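Local coordinates for protein chromatin structure-remodeling complex subunit RSC2 (Saccharomyces cerevisiae, PDB 4BB7) that serves in the RSC chromatin-remodelling complex, which repositions nucleosomes using ATP, and carries in this piece a BAH domain that binds histone H3, at residues N37-Q42 / P200-A205; Q72-V77 / S135-N140; F126-R131 / N140-W145; A183-R188 / V206-K211. All coordinates share one frame; numbering follows the deposited sequence.

Contact 1: residues N37-Q42 / P200-A205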
# COMPACT_ATOMS: atom_id res chain seq x y z
N ASN A 37 -0.82 16.75 6.60
CA ASN A 37 -0.38 16.97 5.23
C ASN A 37 1.07 17.47 5.21
O ASN A 37 1.37 18.55 5.71
CB ASN A 37 -1.30 17.97 4.53
CG ASN A 37 -0.81 18.35 3.15
OD1 ASN A 37 -0.01 17.63 2.54
ND2 ASN A 37 -1.30 19.47 2.64
N GLN A 38 1.95 16.67 4.63
CA GLN A 38 3.39 16.97 4.62
C GLN A 38 3.75 18.14 3.71
O GLN A 38 4.91 18.55 3.67
CB GLN A 38 4.19 15.74 4.21
CG GLN A 38 3.92 14.50 5.04
CD GLN A 38 4.52 13.26 4.42
OE1 GLN A 38 5.38 13.35 3.55
NE2 GLN A 38 4.05 12.10 4.86
N ASN A 39 2.78 18.65 2.97
CA ASN A 39 2.99 19.87 2.19
C ASN A 39 2.59 21.12 2.97
O ASN A 39 3.08 22.21 2.69
CB ASN A 39 2.25 19.81 0.85
CG ASN A 39 2.99 18.98 -0.19
OD1 ASN A 39 4.21 18.79 -0.10
ND2 ASN A 39 2.27 18.49 -1.19
N ASP A 40 1.72 20.95 3.96
CA ASP A 40 1.24 22.06 4.79
C ASP A 40 0.71 21.55 6.13
O ASP A 40 -0.37 20.97 6.19
CB ASP A 40 0.15 22.84 4.05
CG ASP A 40 -0.25 24.12 4.77
OD1 ASP A 40 0.09 24.27 5.97
OD2 ASP A 40 -0.91 24.96 4.14
N PRO A 41 1.48 21.77 7.21
CA PRO A 41 1.17 21.22 8.53
C PRO A 41 -0.05 21.87 9.18
O PRO A 41 -0.44 21.46 10.28
CB PRO A 41 2.42 21.55 9.35
CG PRO A 41 3.49 21.87 8.34
CD PRO A 41 2.76 22.50 7.21
N GLN A 42 -0.66 22.85 8.52
CA GLN A 42 -1.80 23.54 9.11
C GLN A 42 -3.02 23.51 8.19
O GLN A 42 -4.05 24.12 8.50
CB GLN A 42 -1.43 24.98 9.50
CG GLN A 42 -0.35 25.05 10.58
CD GLN A 42 -0.06 26.47 11.05
OE1 GLN A 42 0.01 27.40 10.25
NE2 GLN A 42 0.11 26.64 12.36
N PRO A 200 -1.25 15.31 -1.06
CA PRO A 200 -1.89 15.98 -2.20
C PRO A 200 -0.94 17.01 -2.79
O PRO A 200 0.08 17.31 -2.17
CB PRO A 200 -3.09 16.68 -1.56
CG PRO A 200 -3.36 15.90 -0.31
CD PRO A 200 -2.02 15.47 0.18
N PRO A 201 -1.27 17.56 -3.97
CA PRO A 201 -0.37 18.53 -4.62
C PRO A 201 -0.08 19.72 -3.72
O PRO A 201 -0.94 20.12 -2.93
CB PRO A 201 -1.18 18.98 -5.84
CG PRO A 201 -2.14 17.87 -6.10
CD PRO A 201 -2.50 17.34 -4.75
N LEU A 202 1.12 20.28 -3.85
CA LEU A 202 1.48 21.48 -3.10
C LEU A 202 0.61 22.66 -3.53
O LEU A 202 0.27 23.53 -2.73
CB LEU A 202 2.96 21.82 -3.28
CG LEU A 202 3.49 23.01 -2.48
CD1 LEU A 202 3.31 22.79 -0.98
CD2 LEU A 202 4.95 23.28 -2.81
N VAL A 203 0.25 22.69 -4.81
CA VAL A 203 -0.64 23.71 -5.35
C VAL A 203 -1.07 23.36 -6.77
O VAL A 203 -0.29 22.82 -7.55
CB VAL A 203 0.01 25.11 -5.33
CG1 VAL A 203 1.24 25.14 -6.21
CG2 VAL A 203 -0.99 26.17 -5.76
N GLY A 204 -2.32 23.67 -7.10
CA GLY A 204 -2.84 23.40 -8.42
C GLY A 204 -2.57 24.56 -9.36
O GLY A 204 -1.81 25.47 -9.04
N ALA A 205 -3.20 24.53 -10.53
CA ALA A 205 -3.00 25.57 -11.53
C ALA A 205 -4.33 26.09 -12.06
O ALA A 205 -5.37 25.44 -11.91
CB ALA A 205 -2.14 25.07 -12.67
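Polar contact here comes down to one side-chain amide. N39 carries CG anti to its carbonyl carbon (chi1 -79°), which sends ND2 to the backbone carbonyl of P200; N39 ND2 and P200 O are 2.7 Å apart, but the bond is bent, 118° at the hydrogen, and counts as weak. The other end of the amide does better: N39 OD1 accepts from the backbone N of S196, so the group is held by S196 N at one end and, weakly, by P200 O at the other. N39 is itself set in place by a type I turn from N37 to D40. Within it N37 OD1 takes the backbone N of N39 at 3.0 Å, an Asx turn in which the donor stands above the carbonyl plane.

Van der Waals contact is thin. L202, with CG anti to its backbone N, crosses N39 obliquely and lays CD1 3.7 Å from N39 CB. N37 and P200 approach tip to tip, N37 OD1 coming 3.8 Å from P200 CD.

The contact joins the loop between strands 32-35 and 45-54 of the BAH domain to the long irregular chain before strand 206-207. P200 goes inward, packing on I45 of strand 45-54 and on W66 and Y68 of strand 60-68.

Contact 2: residues Q72-V77 / S135-N140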
# COMPACT_ATOMS: atom_id res chain seq x y z
N GLN A 72 -5.78 22.96 -4.44
CA GLN A 72 -5.04 21.75 -4.75
C GLN A 72 -5.42 21.14 -6.09
O GLN A 72 -4.90 20.09 -6.48
CB GLN A 72 -5.21 20.72 -3.63
CG GLN A 72 -4.54 21.10 -2.32
CD GLN A 72 -4.94 20.20 -1.16
OE1 GLN A 72 -6.06 19.69 -1.11
NE2 GLN A 72 -4.02 20.00 -0.23
N THR A 73 -6.32 21.80 -6.82
CA THR A 73 -6.78 21.27 -8.10
C THR A 73 -6.40 22.14 -9.29
O THR A 73 -5.98 23.29 -9.14
CB THR A 73 -8.31 21.07 -8.12
OG1 THR A 73 -8.96 22.31 -7.81
CG2 THR A 73 -8.74 20.01 -7.12
N VAL A 74 -6.55 21.58 -10.48
CA VAL A 74 -6.40 22.33 -11.71
C VAL A 74 -7.79 22.68 -12.24
O VAL A 74 -8.62 21.79 -12.45
CB VAL A 74 -5.64 21.51 -12.77
CG1 VAL A 74 -5.58 22.27 -14.08
CG2 VAL A 74 -4.24 21.18 -12.27
N HIS A 75 -8.04 23.97 -12.43
CA HIS A 75 -9.36 24.43 -12.86
C HIS A 75 -9.31 25.79 -13.55
O HIS A 75 -8.37 26.57 -13.37
CB HIS A 75 -10.29 24.51 -11.65
CG HIS A 75 -9.78 25.38 -10.55
ND1 HIS A 75 -8.99 24.89 -9.53
CD2 HIS A 75 -9.92 26.70 -10.32
CE1 HIS A 75 -8.68 25.88 -8.71
NE2 HIS A 75 -9.23 26.99 -9.16
N ARG A 76 -10.35 26.06 -14.33
CA ARG A 76 -10.52 27.36 -14.99
C ARG A 76 -10.40 28.48 -13.97
O ARG A 76 -10.96 28.40 -12.87
CB ARG A 76 -11.87 27.42 -15.70
CG ARG A 76 -12.00 26.45 -16.86
CD ARG A 76 -13.45 26.29 -17.33
NE ARG A 76 -14.12 27.57 -17.54
CZ ARG A 76 -15.18 27.73 -18.33
NH1 ARG A 76 -15.70 26.70 -18.98
NH2 ARG A 76 -15.72 28.93 -18.46
N VAL A 77 -9.68 29.53 -14.34
CA VAL A 77 -9.41 30.63 -13.43
C VAL A 77 -10.69 31.28 -12.92
O VAL A 77 -10.70 31.93 -11.87
CB VAL A 77 -8.54 31.70 -14.12
CG1 VAL A 77 -9.33 32.39 -15.22
CG2 VAL A 77 -8.04 32.70 -13.11
N SER A 135 -6.87 12.94 -14.09
CA SER A 135 -6.25 12.66 -15.38
C SER A 135 -6.58 13.75 -16.40
O SER A 135 -5.70 14.27 -17.07
CB SER A 135 -6.69 11.29 -15.89
OG SER A 135 -6.35 10.28 -14.95
N ASP A 136 -7.86 14.10 -16.51
CA ASP A 136 -8.30 15.09 -17.49
C ASP A 136 -8.60 16.44 -16.84
O ASP A 136 -8.89 17.42 -17.53
CB ASP A 136 -9.52 14.57 -18.24
CG ASP A 136 -9.31 13.16 -18.78
OD1 ASP A 136 -8.64 13.01 -19.82
OD2 ASP A 136 -9.82 12.21 -18.15
N LYS A 137 -8.54 16.49 -15.51
CA LYS A 137 -8.86 17.69 -14.76
C LYS A 137 -10.31 18.11 -14.99
O LYS A 137 -10.61 19.27 -15.25
CB LYS A 137 -7.90 18.83 -15.13
CG LYS A 137 -6.43 18.42 -15.15
CD LYS A 137 -6.04 17.72 -13.86
CE LYS A 137 -4.55 17.42 -13.83
NZ LYS A 137 -4.12 16.58 -14.99
N ILE A 138 -11.21 17.13 -14.90
CA ILE A 138 -12.63 17.36 -15.08
C ILE A 138 -13.35 17.30 -13.73
O ILE A 138 -13.07 16.43 -12.91
CB ILE A 138 -13.26 16.28 -15.99
CG1 ILE A 138 -12.72 16.41 -17.41
CG2 ILE A 138 -14.77 16.39 -15.98
CD1 ILE A 138 -13.03 17.74 -18.06
N PHE A 139 -14.27 18.23 -13.52
CA PHE A 139 -15.15 18.17 -12.36
C PHE A 139 -16.48 17.57 -12.79
O PHE A 139 -17.09 18.03 -13.75
CB PHE A 139 -15.39 19.57 -11.78
CG PHE A 139 -14.17 20.20 -11.15
CD1 PHE A 139 -13.19 20.78 -11.94
CD2 PHE A 139 -14.03 20.26 -9.77
CE1 PHE A 139 -12.07 21.37 -11.36
CE2 PHE A 139 -12.92 20.85 -9.19
CZ PHE A 139 -11.94 21.41 -9.99
N ASN A 140 -16.93 16.53 -12.09
CA ASN A 140 -18.22 15.90 -12.37
C ASN A 140 -19.14 15.93 -11.16
O ASN A 140 -18.77 15.45 -10.09
CB ASN A 140 -18.03 14.46 -12.85
CG ASN A 140 -17.41 14.37 -14.22
OD1 ASN A 140 -16.34 13.79 -14.40
ND2 ASN A 140 -18.07 14.97 -15.22
O HOH W 1 -10.19 21.85 -15.33
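F139, V74 and K137 bury most of the surface between 72-77 and 135-140. F139 sits on strand 138-141 with CG anti to its carbonyl carbon (chi1 -68°), and the ring brings its CE1-CZ end against T73, V74 and H75. V74 O lies at the ring edge, 3.6 Å from F139 CE1, and T73 OG1 lies in the ring plane, 3.8 Å from F139 CZ, so two oxygens face the weakly positive rim. H75 CB comes to the same end obliquely, 3.6 Å from F139 CE1. T73 OG1 is well occupied besides: it accepts from H75 ND1 and bonds to P70 O, while H75 NE2 bonds to S173 OG, so the imidazole is tied at both nitrogens.

V74 and K137 cross obliquely, and the lysine gives its methylenes rather than its charge. Bends at chi2 and chi4 curl the chain, so that K137 CG and CD both come 4.0 Å from V74 CB, while NZ turns back to the E134 carbonyl. K137 itself has a left-handed backbone (phi 62°, psi 47°) and forms a G1 beta bulge with I138, both facing N133. A single water links the backbones, donating to K137 O at 2.6 Å and, more loosely, to V74 O.

The hairpin 130-133/138-141 thus leans its turn end on the chain around strand 75-76, with Y132 filling in beside T73, K137 and F139. Strand 75-76 also pairs in parallel with strand 206-207, and M87 of strand 87-96 packs on T73 and F139.

Contact 3: residues F126-R131 / N140-W145. With SO4 (sulfate ion), chain E.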
# COMPACT_ATOMS: atom_id res chain seq x y z
N PHE A 126 -17.06 20.68 6.00
CA PHE A 126 -16.80 20.84 4.58
C PHE A 126 -18.00 20.35 3.78
O PHE A 126 -18.79 19.55 4.28
CB PHE A 126 -15.56 20.04 4.15
CG PHE A 126 -14.33 20.32 4.97
CD1 PHE A 126 -13.56 21.44 4.74
CD2 PHE A 126 -13.93 19.43 5.96
CE1 PHE A 126 -12.42 21.69 5.49
CE2 PHE A 126 -12.79 19.66 6.71
CZ PHE A 126 -12.04 20.80 6.48
N VAL A 127 -18.13 20.81 2.54
CA VAL A 127 -19.19 20.32 1.67
C VAL A 127 -18.60 19.86 0.34
O VAL A 127 -17.65 20.45 -0.16
CB VAL A 127 -20.28 21.38 1.41
CG1 VAL A 127 -19.74 22.52 0.57
CG2 VAL A 127 -21.49 20.75 0.73
N CYS A 128 -19.18 18.80 -0.21
CA CYS A 128 -18.73 18.28 -1.49
C CYS A 128 -19.88 18.16 -2.47
O CYS A 128 -20.91 17.55 -2.18
CB CYS A 128 -18.04 16.92 -1.31
SG CYS A 128 -17.59 16.08 -2.85
N GLU A 129 -19.71 18.77 -3.64
CA GLU A 129 -20.66 18.62 -4.73
C GLU A 129 -20.03 17.85 -5.88
O GLU A 129 -20.66 16.97 -6.47
CB GLU A 129 -21.13 19.99 -5.22
CG GLU A 129 -22.21 19.91 -6.28
CD GLU A 129 -22.59 21.27 -6.81
OE1 GLU A 129 -21.86 22.23 -6.54
OE2 GLU A 129 -23.63 21.37 -7.51
N PHE A 130 -18.78 18.17 -6.19
CA PHE A 130 -18.09 17.61 -7.34
C PHE A 130 -17.02 16.58 -6.98
O PHE A 130 -16.36 16.70 -5.95
CB PHE A 130 -17.44 18.73 -8.16
CG PHE A 130 -18.40 19.78 -8.63
CD1 PHE A 130 -19.08 19.63 -9.83
CD2 PHE A 130 -18.63 20.91 -7.87
CE1 PHE A 130 -19.97 20.59 -10.26
CE2 PHE A 130 -19.51 21.88 -8.29
CZ PHE A 130 -20.19 21.72 -9.49
N ARG A 131 -16.85 15.59 -7.84
CA ARG A 131 -15.67 14.73 -7.79
C ARG A 131 -14.66 15.23 -8.82
O ARG A 131 -15.04 15.88 -9.80
CB ARG A 131 -16.04 13.26 -8.04
CG ARG A 131 -16.88 13.01 -9.28
CD ARG A 131 -17.13 11.52 -9.46
NE ARG A 131 -18.03 11.23 -10.58
CZ ARG A 131 -17.61 10.99 -11.82
NH1 ARG A 131 -16.32 11.01 -12.11
NH2 ARG A 131 -18.50 10.73 -12.78
N ASN A 140 -16.93 16.53 -12.09
CA ASN A 140 -18.22 15.90 -12.37
C ASN A 140 -19.14 15.93 -11.16
O ASN A 140 -18.77 15.45 -10.09
CB ASN A 140 -18.03 14.46 -12.85
CG ASN A 140 -17.41 14.37 -14.22
OD1 ASN A 140 -16.34 13.79 -14.40
ND2 ASN A 140 -18.07 14.97 -15.22
N LYS A 141 -20.34 16.48 -11.33
CA LYS A 141 -21.30 16.54 -10.23
C LYS A 141 -21.67 15.14 -9.76
O LYS A 141 -21.90 14.25 -10.57
CB LYS A 141 -22.56 17.29 -10.65
CG LYS A 141 -23.60 17.40 -9.54
CD LYS A 141 -24.87 18.06 -10.04
CE LYS A 141 -25.89 18.21 -8.92
NZ LYS A 141 -25.43 19.14 -7.86
N ILE A 142 -21.74 14.96 -8.44
CA ILE A 142 -22.05 13.66 -7.88
C ILE A 142 -23.55 13.52 -7.59
O ILE A 142 -24.12 14.29 -6.82
CB ILE A 142 -21.25 13.39 -6.59
CG1 ILE A 142 -19.79 13.82 -6.78
CG2 ILE A 142 -21.32 11.91 -6.21
CD1 ILE A 142 -18.93 13.66 -5.54
N ARG A 143 -24.17 12.53 -8.23
CA ARG A 143 -25.59 12.27 -8.07
C ARG A 143 -25.84 11.07 -7.15
O ARG A 143 -26.86 10.99 -6.48
CB ARG A 143 -26.24 12.02 -9.43
CG ARG A 143 -25.92 13.06 -10.49
CD ARG A 143 -26.47 14.43 -10.13
NE ARG A 143 -26.43 15.35 -11.27
CZ ARG A 143 -27.47 15.62 -12.06
NH1 ARG A 143 -28.64 15.04 -11.83
NH2 ARG A 143 -27.34 16.46 -13.06
N THR A 144 -24.89 10.14 -7.14
CA THR A 144 -25.02 8.92 -6.34
C THR A 144 -24.00 8.93 -5.20
O THR A 144 -22.98 8.26 -5.26
CB THR A 144 -24.81 7.66 -7.20
OG1 THR A 144 -25.60 7.75 -8.39
CG2 THR A 144 -25.19 6.41 -6.43
N TRP A 145 -24.30 9.70 -4.16
CA TRP A 145 -23.37 9.95 -3.07
C TRP A 145 -22.99 8.68 -2.31
O TRP A 145 -21.87 8.55 -1.82
CB TRP A 145 -23.96 10.99 -2.11
CG TRP A 145 -23.08 11.34 -0.95
CD1 TRP A 145 -23.33 11.10 0.38
CD2 TRP A 145 -21.81 12.00 -1.00
NE1 TRP A 145 -22.30 11.57 1.15
CE2 TRP A 145 -21.35 12.13 0.33
CE3 TRP A 145 -21.01 12.49 -2.04
CZ2 TRP A 145 -20.13 12.73 0.65
CZ3 TRP A 145 -19.80 13.09 -1.72
CH2 TRP A 145 -19.37 13.20 -0.39
S SO4 E . -23.17 9.86 -10.55
O1 SO4 E . -23.35 10.82 -11.63
O2 SO4 E . -22.93 10.56 -9.29
O3 SO4 E . -24.37 9.04 -10.42
O4 SO4 E . -22.03 9.00 -10.86
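This is the open end of the beta hairpin 130-133/138-141 in the BAH domain, where its two strands part. R131 and N140 form an antiparallel hydrogen-bonded pair, each N to the other's O at 3.0 Å; F130 and K141 form the next, non-hydrogen-bonded pair. One rung further, I142 N donates to E129 O almost along the C=O axis.

The tight side is that of I142 and C128. I142 runs CG1 anti to its carbonyl carbon and slides CD1 under the backbone of F130-R131, with C128 SG 3.9 Å from I142 CD1. C128 SG also lies 3.9 Å from W145 CZ3, an oblique sulfur-aromatic contact, and I142 CD1 meets the indole in its plane, at the edge. H108 stacks on W145 and binds I142 O. Also buried is E129, extended with CG anti to N: E129 OE2 uses its anti lone pair for a 2.9 Å salt bridge to K141 NZ, while OE1 takes the hydroxyl of Y82. CG of E129 lies over one face of the F130 ring, toward its rim.

The outer side is looser. R131, with CG in the crowded position between N and C, sets one face of its guanidinium against N140, whose CB lies 3.6 Å from the R131 guanidinium plane, over its centre. Beyond, R143 and T144 turn their backbone nitrogens to a sulfate, probably from the crystallisation liquor. Its O2 takes both, from R143 N at 2.6 Å, and its O3 is held by T144 OG1 at 2.7 Å.

Contact 4: residues A183-R188 / V206-K211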
# COMPACT_ATOMS: atom_id res chain seq x y z
N ALA A 183 -1.66 34.14 -20.70
CA ALA A 183 -2.72 33.15 -20.87
C ALA A 183 -3.68 33.51 -22.01
O ALA A 183 -3.88 34.68 -22.32
CB ALA A 183 -3.48 32.98 -19.56
N THR A 184 -4.26 32.49 -22.62
CA THR A 184 -5.30 32.67 -23.63
C THR A 184 -6.42 31.67 -23.38
O THR A 184 -6.26 30.74 -22.59
CB THR A 184 -4.76 32.47 -25.07
OG1 THR A 184 -4.31 31.12 -25.22
CG2 THR A 184 -3.61 33.42 -25.36
N PRO A 185 -7.56 31.86 -24.06
CA PRO A 185 -8.70 30.95 -23.92
C PRO A 185 -8.48 29.61 -24.62
O PRO A 185 -9.36 28.76 -24.59
CB PRO A 185 -9.85 31.71 -24.59
CG PRO A 185 -9.40 33.13 -24.66
CD PRO A 185 -7.92 33.05 -24.84
N HIS A 186 -7.32 29.43 -25.25
CA HIS A 186 -7.03 28.18 -25.94
C HIS A 186 -5.71 27.53 -25.52
O HIS A 186 -5.15 26.71 -26.25
CB HIS A 186 -7.05 28.38 -27.46
CG HIS A 186 -5.99 29.32 -27.96
ND1 HIS A 186 -6.27 30.59 -28.40
CD2 HIS A 186 -4.65 29.16 -28.09
CE1 HIS A 186 -5.15 31.18 -28.78
NE2 HIS A 186 -4.15 30.33 -28.60
N ASP A 187 -5.21 27.89 -24.34
CA ASP A 187 -4.02 27.23 -23.80
C ASP A 187 -4.37 25.86 -23.24
O ASP A 187 -5.46 25.65 -22.71
CB ASP A 187 -3.36 28.10 -22.74
CG ASP A 187 -2.77 29.37 -23.31
OD1 ASP A 187 -2.34 29.36 -24.49
OD2 ASP A 187 -2.73 30.39 -22.59
N ARG A 188 -3.43 24.92 -23.36
CA ARG A 188 -3.64 23.56 -22.86
C ARG A 188 -3.80 23.55 -21.35
O ARG A 188 -3.27 24.40 -20.64
CB ARG A 188 -2.48 22.66 -23.28
CG ARG A 188 -2.53 22.25 -24.74
CD ARG A 188 -1.22 21.63 -25.18
NE ARG A 188 -1.29 21.11 -26.54
CZ ARG A 188 -0.23 20.69 -27.23
NH1 ARG A 188 0.98 20.75 -26.69
NH2 ARG A 188 -0.39 20.22 -28.46
N VAL A 206 -4.28 27.26 -12.69
CA VAL A 206 -5.47 27.84 -13.31
C VAL A 206 -5.20 28.21 -14.76
O VAL A 206 -4.08 28.58 -15.12
CB VAL A 206 -5.97 29.07 -12.54
CG1 VAL A 206 -6.44 28.68 -11.15
CG2 VAL A 206 -4.87 30.12 -12.46
N TYR A 207 -6.23 28.11 -15.59
CA TYR A 207 -6.10 28.46 -17.00
C TYR A 207 -7.35 29.17 -17.52
O TYR A 207 -8.36 29.27 -16.82
CB TYR A 207 -5.81 27.21 -17.83
CG TYR A 207 -6.90 26.16 -17.78
CD1 TYR A 207 -7.07 25.37 -16.65
CD2 TYR A 207 -7.74 25.95 -18.86
CE1 TYR A 207 -8.06 24.41 -16.59
CE2 TYR A 207 -8.73 24.99 -18.81
CZ TYR A 207 -8.89 24.22 -17.68
OH TYR A 207 -9.87 23.26 -17.62
N MET A 208 -7.29 29.68 -18.75
CA MET A 208 -8.38 30.46 -19.31
C MET A 208 -9.24 29.64 -20.28
O MET A 208 -8.76 28.70 -20.91
CB MET A 208 -7.83 31.71 -20.01
CG MET A 208 -8.73 32.94 -19.92
SD MET A 208 -7.99 34.46 -20.57
CE MET A 208 -6.68 34.74 -19.39
N ARG A 209 -10.51 30.00 -20.38
CA ARG A 209 -11.43 29.32 -21.29
C ARG A 209 -12.55 30.26 -21.71
O ARG A 209 -12.96 31.13 -20.94
CB ARG A 209 -12.01 28.06 -20.64
CG ARG A 209 -11.09 26.85 -20.69
CD ARG A 209 -10.84 26.39 -22.12
NE ARG A 209 -9.89 25.28 -22.20
CZ ARG A 209 -8.57 25.43 -22.27
NH1 ARG A 209 -8.04 26.64 -22.28
NH2 ARG A 209 -7.79 24.36 -22.34
N PRO A 210 -13.06 30.10 -22.93
CA PRO A 210 -14.22 30.92 -23.32
C PRO A 210 -15.41 30.65 -22.40
O PRO A 210 -15.66 29.51 -22.02
CB PRO A 210 -14.52 30.45 -24.76
CG PRO A 210 -13.76 29.17 -24.93
CD PRO A 210 -12.57 29.25 -24.03
N LYS A 211 -16.13 31.71 -22.04
CA LYS A 211 -17.25 31.59 -21.12
C LYS A 211 -18.50 31.05 -21.81
O LYS A 211 -18.63 31.14 -23.03
CB LYS A 211 -17.54 32.94 -20.46
CG LYS A 211 -17.88 34.05 -21.45
CD LYS A 211 -19.38 34.11 -21.72
CE LYS A 211 -19.69 35.17 -22.77
NZ LYS A 211 -21.15 35.35 -22.99
O HOH W 2 -4.79 29.73 -20.10
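The hydrogen bonding centres on R209. Its chain bends at chi2 (-64°), which brings the guanidinium back over Y207, with Y207 CE2 over the centre of the guanidinium, and end-on to 183-188. R209 NH2 and NH1 both donate to one atom, D187 O, at 2.7 Å and 2.8 Å. That oxygen lies in the guanidinium plane and the donors lie in the carbonyl plane, so the fork is flat. NH1 also makes a weak bond to M208 O. A second link runs through a water that accepts from M208 N and donates to T184 O.

The loop 183-188 is braced by D187. D187 OD2 takes the backbone N of T184 at 2.6 Å and OD1 takes the hydroxyl of T184, both from above the carboxylate plane.

M208 CB makes a close approach to a carbonyl, 3.2 Å from T184 O. The apolar pairs flank it: M208 folds at chi3, so that M208 CE rests 3.7 Å from A183 CB, and P185 CB lies 3.7 Å from P210 CD.

The contact ties the surface loop between strands 166-172 and 206-207 to the chain leaving strand 206-207, which pairs in parallel with strand 75-76. Here the arginine is spent on a neutral carbonyl, while the D187 carboxylate serves its own loop; D187 OD2 is 6.5 Å from R209 NH1, so the opposite charges probably add only a mild attraction.

How the contacts relate
From the N terminus, 37-42 opens the widest loop, which contact 1 closes only at 200-205. Contacts 2 and 3 both fall within that loop and cross each other: 72-77 opens, then 126-131, then 135-140 and 140-145 close them, sharing N140 on strand 138-141. F139 CD2 packs on F130 CB there. Contact 4 comes later in the chain than contacts 2 and 3, and crosses contact 1, since 200-205 lies between 183-188 and 206-211 and runs straight into the latter. Strand 75-76 pairs with the late chain, A205 O probably bonding to H75 N and Y207 O to V77 N, so contact 2 touches both contact 1 and contact 4, which adjoin each other only along the chain.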